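Local coordinates for protein porin B (Pseudomonas putida, PDB 4GEY) that probably forms a beta-barrel channel through the outer membrane for the uptake of glucose and related sugars, at residues 348-353 with 390-395. The protein carries 2 engineered substitutions. Residues are numbered along the deposited sequence; the frame is centred on the assembly and turned at random.
Sequences IGFGVA and YNAELY. With DMU (decyl-beta-D-maltopyranoside), chain L; C8E ((hydroxyethyloxy)tri(ethyloxy)octane), chain D; C8E ((hydroxyethyloxy)tri(ethyloxy)octane), chain F.
The ring of Tyr395 lies flat against Gly349 of the neighbouring strand. Gly349 CA sits 3.8 Å from the centroid of the Tyr395 ring, a CH-pi contact over the face. CB of Tyr395 leaves the strand on the same face as Asn391 and Glu393. CG then stands between the backbone N and the carbonyl carbon (chi1 76°), in the crowded position. From there CD1 and CE1 run near Gly349 N, and CD2 and CE2 near Gly349 CA. CZ lies close to both, and OH at the tip is hydrogen-bonded to Asp347.

Strands 347-357 and 388-399 run antiparallel, their local axes at 175°. Three hydrogen-bonded pairs join them: Gly349 with Tyr395, Gly351 with Glu393, and Ala353 with Asn391. Each pair is held by two backbone bonds; in the last, Ala353 N donates to Asn391 O at 2.8 Å. The two strands are neighbours in the wall of the OprB porin barrel. The face with Glu393 and Asn391 probably looks into the barrel interior: Glu393 is hydrogen-bonded to Gln166 and Asn167, and Asn391 to Asn167 and Glu389.

The face with Phe350, Val352, Ala392 and Leu394 is apolar and meets detergent, consistent with the lipid-facing side. Here Leu394 CB meets the edge of the Phe350 ring, 4.2 Å from Phe350 CD1. Leu394 lies side by side with Ile348, and its CD2 comes within 3.5 Å of C8 of one C8E molecule. Tyr390 lies beside this face. The decyl chain of DMU passes over one face of its ring, with DMU C28 3.6 Å from Tyr390 CD2, offset toward the rim. An alanine in place of Tyr390 would probably deprive the decyl chain of the flat surface beneath it. C37, the last modelled carbon of the DMU chain, lies 3.9 Å from Ala392 CB.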
ATOM      1  N   ILE A 348      15.889  -6.772 -10.652  1.00 33.34           N
ATOM      2  CA  ILE A 348      16.156  -7.561  -9.461  1.00 34.46           C
ATOM      3  C   ILE A 348      15.832  -6.717  -8.242  1.00 38.46           C
ATOM      4  O   ILE A 348      16.370  -5.629  -8.090  1.00 43.64           O
ATOM      5  CB  ILE A 348      17.624  -7.965  -9.391  1.00 25.83           C
ATOM      6  CG1 ILE A 348      17.983  -8.835 -10.581  1.00 29.31           C
ATOM      7  CG2 ILE A 348      17.882  -8.749  -8.125  1.00 32.86           C
ATOM      8  CD1 ILE A 348      19.416  -9.243 -10.615  1.00 27.78           C
ATOM      9  N   GLY A 349      14.949  -7.204  -7.379  1.00 38.53           N
ATOM     10  CA  GLY A 349      14.591  -6.457  -6.189  1.00 30.34           C
ATOM     11  C   GLY A 349      15.011  -7.127  -4.895  1.00 38.84           C
ATOM     12  O   GLY A 349      15.015  -8.357  -4.793  1.00 40.12           O
ATOM     13  N   PHE A 350      15.373  -6.315  -3.902  1.00 34.54           N
ATOM     14  CA  PHE A 350      15.552  -6.808  -2.548  1.00 22.99           C
ATOM     15  C   PHE A 350      15.157  -5.758  -1.522  1.00 28.91           C
ATOM     16  O   PHE A 350      15.560  -4.602  -1.629  1.00 28.45           O
ATOM     17  CB  PHE A 350      16.982  -7.241  -2.302  1.00 25.81           C
ATOM     18  CG  PHE A 350      17.245  -7.582  -0.879  1.00 33.32           C
ATOM     19  CD1 PHE A 350      16.742  -8.752  -0.341  1.00 39.96           C
ATOM     20  CD2 PHE A 350      17.960  -6.723  -0.065  1.00 35.08           C
ATOM     21  CE1 PHE A 350      16.957  -9.067   0.985  1.00 44.21           C
ATOM     22  CE2 PHE A 350      18.185  -7.031   1.253  1.00 40.55           C
ATOM     23  CZ  PHE A 350      17.681  -8.206   1.784  1.00 41.06           C
ATOM     24  N   GLY A 351      14.378  -6.163  -0.523  1.00 21.79           N
ATOM     25  CA  GLY A 351      13.903  -5.242   0.489  1.00 21.47           C
ATOM     26  C   GLY A 351      13.813  -5.844   1.876  1.00 23.57           C
ATOM     27  O   GLY A 351      13.483  -7.015   2.037  1.00 26.05           O
ATOM     28  N   VAL A 352      14.094  -5.036   2.891  1.00 27.08           N
ATOM     29  CA  VAL A 352      13.973  -5.472   4.278  1.00 29.41           C
ATOM     30  C   VAL A 352      13.117  -4.449   4.981  1.00 27.72           C
ATOM     31  O   VAL A 352      13.295  -3.253   4.769  1.00 27.34           O
ATOM     32  CB  VAL A 352      15.323  -5.499   5.028  1.00 31.47           C
ATOM     33  CG1 VAL A 352      15.301  -6.570   6.124  1.00 29.06           C
ATOM     34  CG2 VAL A 352      16.477  -5.734   4.074  1.00 37.18           C
ATOM     35  N   ALA A 353      12.187  -4.917   5.806  1.00 28.54           N
ATOM     36  CA  ALA A 353      11.320  -4.030   6.565  1.00 20.95           C
ATOM     37  C   ALA A 353      11.273  -4.467   8.002  1.00 22.97           C
ATOM     38  O   ALA A 353      11.340  -5.648   8.300  1.00 31.56           O
ATOM     39  CB  ALA A 353       9.927  -4.019   5.993  1.00 20.44           C
ATOM     40  N   TYR A 390       9.643  -8.702  11.082  1.00 22.82           N
ATOM     41  CA  TYR A 390      10.517  -8.328   9.978  1.00 23.78           C
ATOM     42  C   TYR A 390      10.042  -9.000   8.697  1.00 26.50           C
ATOM     43  O   TYR A 390       9.534 -10.125   8.729  1.00 27.02           O
ATOM     44  CB  TYR A 390      11.977  -8.700  10.271  1.00 25.78           C
ATOM     45  CG  TYR A 390      12.592  -7.891  11.392  1.00 28.97           C
ATOM     46  CD1 TYR A 390      12.301  -8.178  12.720  1.00 30.65           C
ATOM     47  CD2 TYR A 390      13.471  -6.848  11.124  1.00 27.48           C
ATOM     48  CE1 TYR A 390      12.862  -7.447  13.753  1.00 35.15           C
ATOM     49  CE2 TYR A 390      14.042  -6.113  12.150  1.00 32.54           C
ATOM     50  CZ  TYR A 390      13.729  -6.418  13.463  1.00 34.51           C
ATOM     51  OH  TYR A 390      14.270  -5.699  14.489  1.00 32.17           O
ATOM     52  N   ASN A 391      10.193  -8.305   7.573  1.00 22.92           N
ATOM     53  CA  ASN A 391       9.866  -8.884   6.276  1.00 23.78           C
ATOM     54  C   ASN A 391      11.022  -8.665   5.338  1.00 31.88           C
ATOM     55  O   ASN A 391      11.691  -7.626   5.405  1.00 37.79           O
ATOM     56  CB  ASN A 391       8.625  -8.235   5.663  1.00 21.97           C
ATOM     57  CG  ASN A 391       7.333  -8.647   6.347  1.00 30.02           C
ATOM     58  OD1 ASN A 391       6.525  -9.400   5.785  1.00 27.50           O
ATOM     59  ND2 ASN A 391       7.114  -8.133   7.552  1.00 29.38           N
ATOM     60  N   ALA A 392      11.251  -9.634   4.454  1.00 27.68           N
ATOM     61  CA  ALA A 392      12.219  -9.453   3.386  1.00 25.54           C
ATOM     62  C   ALA A 392      11.762 -10.135   2.103  1.00 32.91           C
ATOM     63  O   ALA A 392      11.182 -11.228   2.133  1.00 34.66           O
ATOM     64  CB  ALA A 392      13.593  -9.945   3.805  1.00 21.80           C
ATOM     65  N   GLU A 393      12.023  -9.482   0.975  1.00 31.46           N
ATOM     66  CA  GLU A 393      11.721 -10.069  -0.320  1.00 22.84           C
ATOM     67  C   GLU A 393      12.899  -9.933  -1.281  1.00 21.71           C
ATOM     68  O   GLU A 393      13.566  -8.902  -1.349  1.00 29.39           O
ATOM     69  CB  GLU A 393      10.459  -9.428  -0.911  1.00 25.16           C
ATOM     70  CG  GLU A 393      10.015  -9.982  -2.277  1.00 28.02           C
ATOM     71  CD  GLU A 393       8.678  -9.391  -2.760  1.00 28.05           C
ATOM     72  OE1 GLU A 393       7.907  -8.879  -1.913  1.00 28.39           O
ATOM     73  OE2 GLU A 393       8.396  -9.432  -3.983  1.00 30.08           O
ATOM     74  N   LEU A 394      13.171 -10.998  -2.012  1.00 29.56           N
ATOM     75  CA  LEU A 394      14.081 -10.920  -3.141  1.00 31.96           C
ATOM     76  C   LEU A 394      13.293 -11.381  -4.366  1.00 38.92           C
ATOM     77  O   LEU A 394      12.651 -12.436  -4.330  1.00 32.06           O
ATOM     78  CB  LEU A 394      15.299 -11.803  -2.905  1.00 25.15           C
ATOM     79  CG  LEU A 394      16.089 -12.193  -4.148  1.00 27.24           C
ATOM     80  CD1 LEU A 394      16.731 -10.958  -4.755  1.00 24.46           C
ATOM     81  CD2 LEU A 394      17.129 -13.292  -3.843  1.00 25.11           C
ATOM     82  N   TYR A 395      13.305 -10.586  -5.434  1.00 22.85           N
ATOM     83  CA  TYR A 395      12.556 -10.968  -6.622  1.00 27.28           C
ATOM     84  C   TYR A 395      13.336 -10.797  -7.916  1.00 29.54           C
ATOM     85  O   TYR A 395      14.373 -10.136  -7.950  1.00 26.68           O
ATOM     86  CB  TYR A 395      11.193 -10.253  -6.688  1.00 28.06           C
ATOM     87  CG  TYR A 395      11.200  -8.779  -7.105  1.00 27.65           C
ATOM     88  CD1 TYR A 395      11.498  -8.402  -8.408  1.00 29.64           C
ATOM     89  CD2 TYR A 395      10.844  -7.784  -6.215  1.00 29.61           C
ATOM     90  CE1 TYR A 395      11.487  -7.100  -8.794  1.00 29.20           C
ATOM     91  CE2 TYR A 395      10.823  -6.456  -6.599  1.00 32.82           C
ATOM     92  CZ  TYR A 395      11.149  -6.122  -7.894  1.00 34.59           C
ATOM     93  OH  TYR A 395      11.145  -4.806  -8.313  1.00 36.91           O
TER
HETATM   94  C1  DMU L 511      13.700  -9.682  18.120  1.00 64.17           C
HETATM   95  C2  DMU L 511      12.889  -9.560  19.312  1.00 60.72           C
HETATM   96  C3  DMU L 511      13.303 -10.183  20.597  1.00 53.45           C
HETATM   97  C4  DMU L 511      14.810 -10.518  20.690  1.00 54.88           C
HETATM   98  O5  DMU L 511      15.240 -11.124  19.336  1.00 56.09           O
HETATM   99  C6  DMU L 511      15.064 -10.190  18.253  1.00 58.43           C
HETATM  100  O7  DMU L 511      12.986  -9.308  21.704  1.00 56.73           O
HETATM  101  O16 DMU L 511      15.566 -10.782  17.045  1.00 49.10           O
HETATM  102  C18 DMU L 511      16.493 -10.037  16.255  1.00 39.22           C
HETATM  103  C19 DMU L 511      16.728 -10.494  14.791  1.00 54.00           C
HETATM  104  C22 DMU L 511      16.189  -9.627  13.595  1.00 37.36           C
HETATM  105  C25 DMU L 511      16.457 -10.173  12.190  1.00 35.68           C
HETATM  106  C28 DMU L 511      15.732  -9.605  10.986  1.00 32.38           C
HETATM  107  C31 DMU L 511      15.624 -10.498   9.767  1.00 38.94           C
HETATM  108  C34 DMU L 511      15.195  -9.913   8.439  1.00 41.77           C
HETATM  109  C37 DMU L 511      14.347 -10.744   7.529  1.00 31.49           C
HETATM  110  O49 DMU L 511      13.731  -8.327  17.503  1.00 69.34           O
HETATM  111  O55 DMU L 511      11.503  -9.904  18.946  1.00 67.57           O
HETATM  112  C57 DMU L 511      15.134 -11.354  21.706  1.00 54.27           C
HETATM  113  O61 DMU L 511      16.155 -12.263  21.477  1.00 53.26           O
HETATM  114  C5  DMU L 511      12.608  -9.331  24.081  1.00 49.83           C
HETATM  115  C7  DMU L 511      13.208 -10.275  24.969  1.00 61.34           C
HETATM  116  C8  DMU L 511      12.462 -11.534  25.083  1.00 62.68           C
HETATM  117  C9  DMU L 511      12.307 -12.261  23.718  1.00 53.31           C
HETATM  118  O1  DMU L 511      12.103 -11.242  22.587  1.00 58.57           O
HETATM  119  C10 DMU L 511      12.191  -9.806  22.752  1.00 54.94           C
HETATM  120  O2  DMU L 511      13.123 -12.403  25.956  1.00 61.84           O
HETATM  121  O3  DMU L 511      13.507  -8.178  23.945  1.00 42.86           O
HETATM  122  O4  DMU L 511      13.293  -9.645  26.284  1.00 63.41           O
HETATM  123  C11 DMU L 511      11.285 -13.095  23.726  1.00 44.26           C
HETATM  124  O6  DMU L 511      11.035 -13.819  22.574  1.00 35.76           O
HETATM  125  C1  C8E D 503       8.629 -18.830  -7.639  1.00 50.21           C
HETATM  126  C2  C8E D 503       9.458 -19.079  -6.382  1.00 52.18           C
HETATM  127  C3  C8E D 503      10.941 -19.196  -6.726  1.00 57.97           C
HETATM  128  C4  C8E D 503      11.732 -18.122  -5.985  1.00 62.28           C
HETATM  129  C5  C8E D 503      12.192 -16.986  -6.907  1.00 67.24           C
HETATM  130  C6  C8E D 503      13.691 -16.696  -6.799  1.00 63.75           C
HETATM  131  C7  C8E D 503      14.011 -15.217  -7.005  1.00 59.25           C
HETATM  132  C8  C8E D 503      15.403 -14.886  -6.477  1.00 65.65           C
HETATM  133  O9  C8E D 503      16.383 -14.837  -7.505  1.00 75.09           O
HETATM  134  C10 C8E D 503      17.036 -13.581  -7.639  1.00 73.44           C
HETATM  135  C11 C8E D 503      18.496 -13.744  -8.090  1.00 74.09           C
HETATM  136  O12 C8E D 503      18.639 -14.488  -9.292  1.00 80.75           O
HETATM  137  C13 C8E D 503      19.700 -14.007 -10.115  1.00 79.97           C
HETATM  138  C14 C8E D 503      19.506 -14.370 -11.597  1.00 77.89           C
HETATM  139  O15 C8E D 503      20.749 -14.475 -12.277  1.00 79.32           O
HETATM  140  C16 C8E D 503      20.835 -13.670 -13.442  1.00 78.53           C
HETATM  141  C17 C8E D 503      21.036 -14.497 -14.716  1.00 79.99           C
HETATM  142  O18 C8E D 503      21.107 -13.652 -15.858  1.00 77.81           O
HETATM  143  C19 C8E D 503      22.342 -13.676 -16.553  1.00 70.24           C
HETATM  144  C20 C8E D 503      22.083 -13.345 -18.022  1.00 65.88           C
HETATM  145  O21 C8E D 503      22.917 -14.087 -18.885  1.00 66.45           O
HETATM  146  C7  C8E F 505      14.487 -12.850   1.201  1.00 50.04           C
HETATM  147  C8  C8E F 505      14.603 -14.367   1.106  1.00 50.05           C
HETATM  148  O9  C8E F 505      15.738 -14.773   1.838  1.00 52.09           O
HETATM  149  C10 C8E F 505      15.558 -15.971   2.564  1.00 52.87           C
HETATM  150  C11 C8E F 505      16.813 -16.263   3.384  1.00 54.77           C
HETATM  151  O12 C8E F 505      16.602 -17.378   4.223  1.00 59.07           O
HETATM  152  C13 C8E F 505      17.340 -17.255   5.424  1.00 62.73           C
HETATM  153  C14 C8E F 505      17.398 -18.566   6.206  1.00 64.53           C
HETATM  154  O15 C8E F 505      18.581 -18.560   6.979  1.00 72.99           O
HETATM  155  C16 C8E F 505      18.374 -18.246   8.342  1.00 77.31           C
HETATM  156  C17 C8E F 505      17.670 -19.395   9.061  1.00 83.90           C
HETATM  157  O18 C8E F 505      18.579 -20.462   9.219  1.00 88.51           O
HETATM  158  C19 C8E F 505      19.176 -20.487  10.497  1.00 90.17           C
HETATM  159  C20 C8E F 505      19.752 -21.881  10.721  1.00 89.95           C
HETATM  160  O21 C8E F 505      19.851 -22.554   9.479  1.00 86.61           O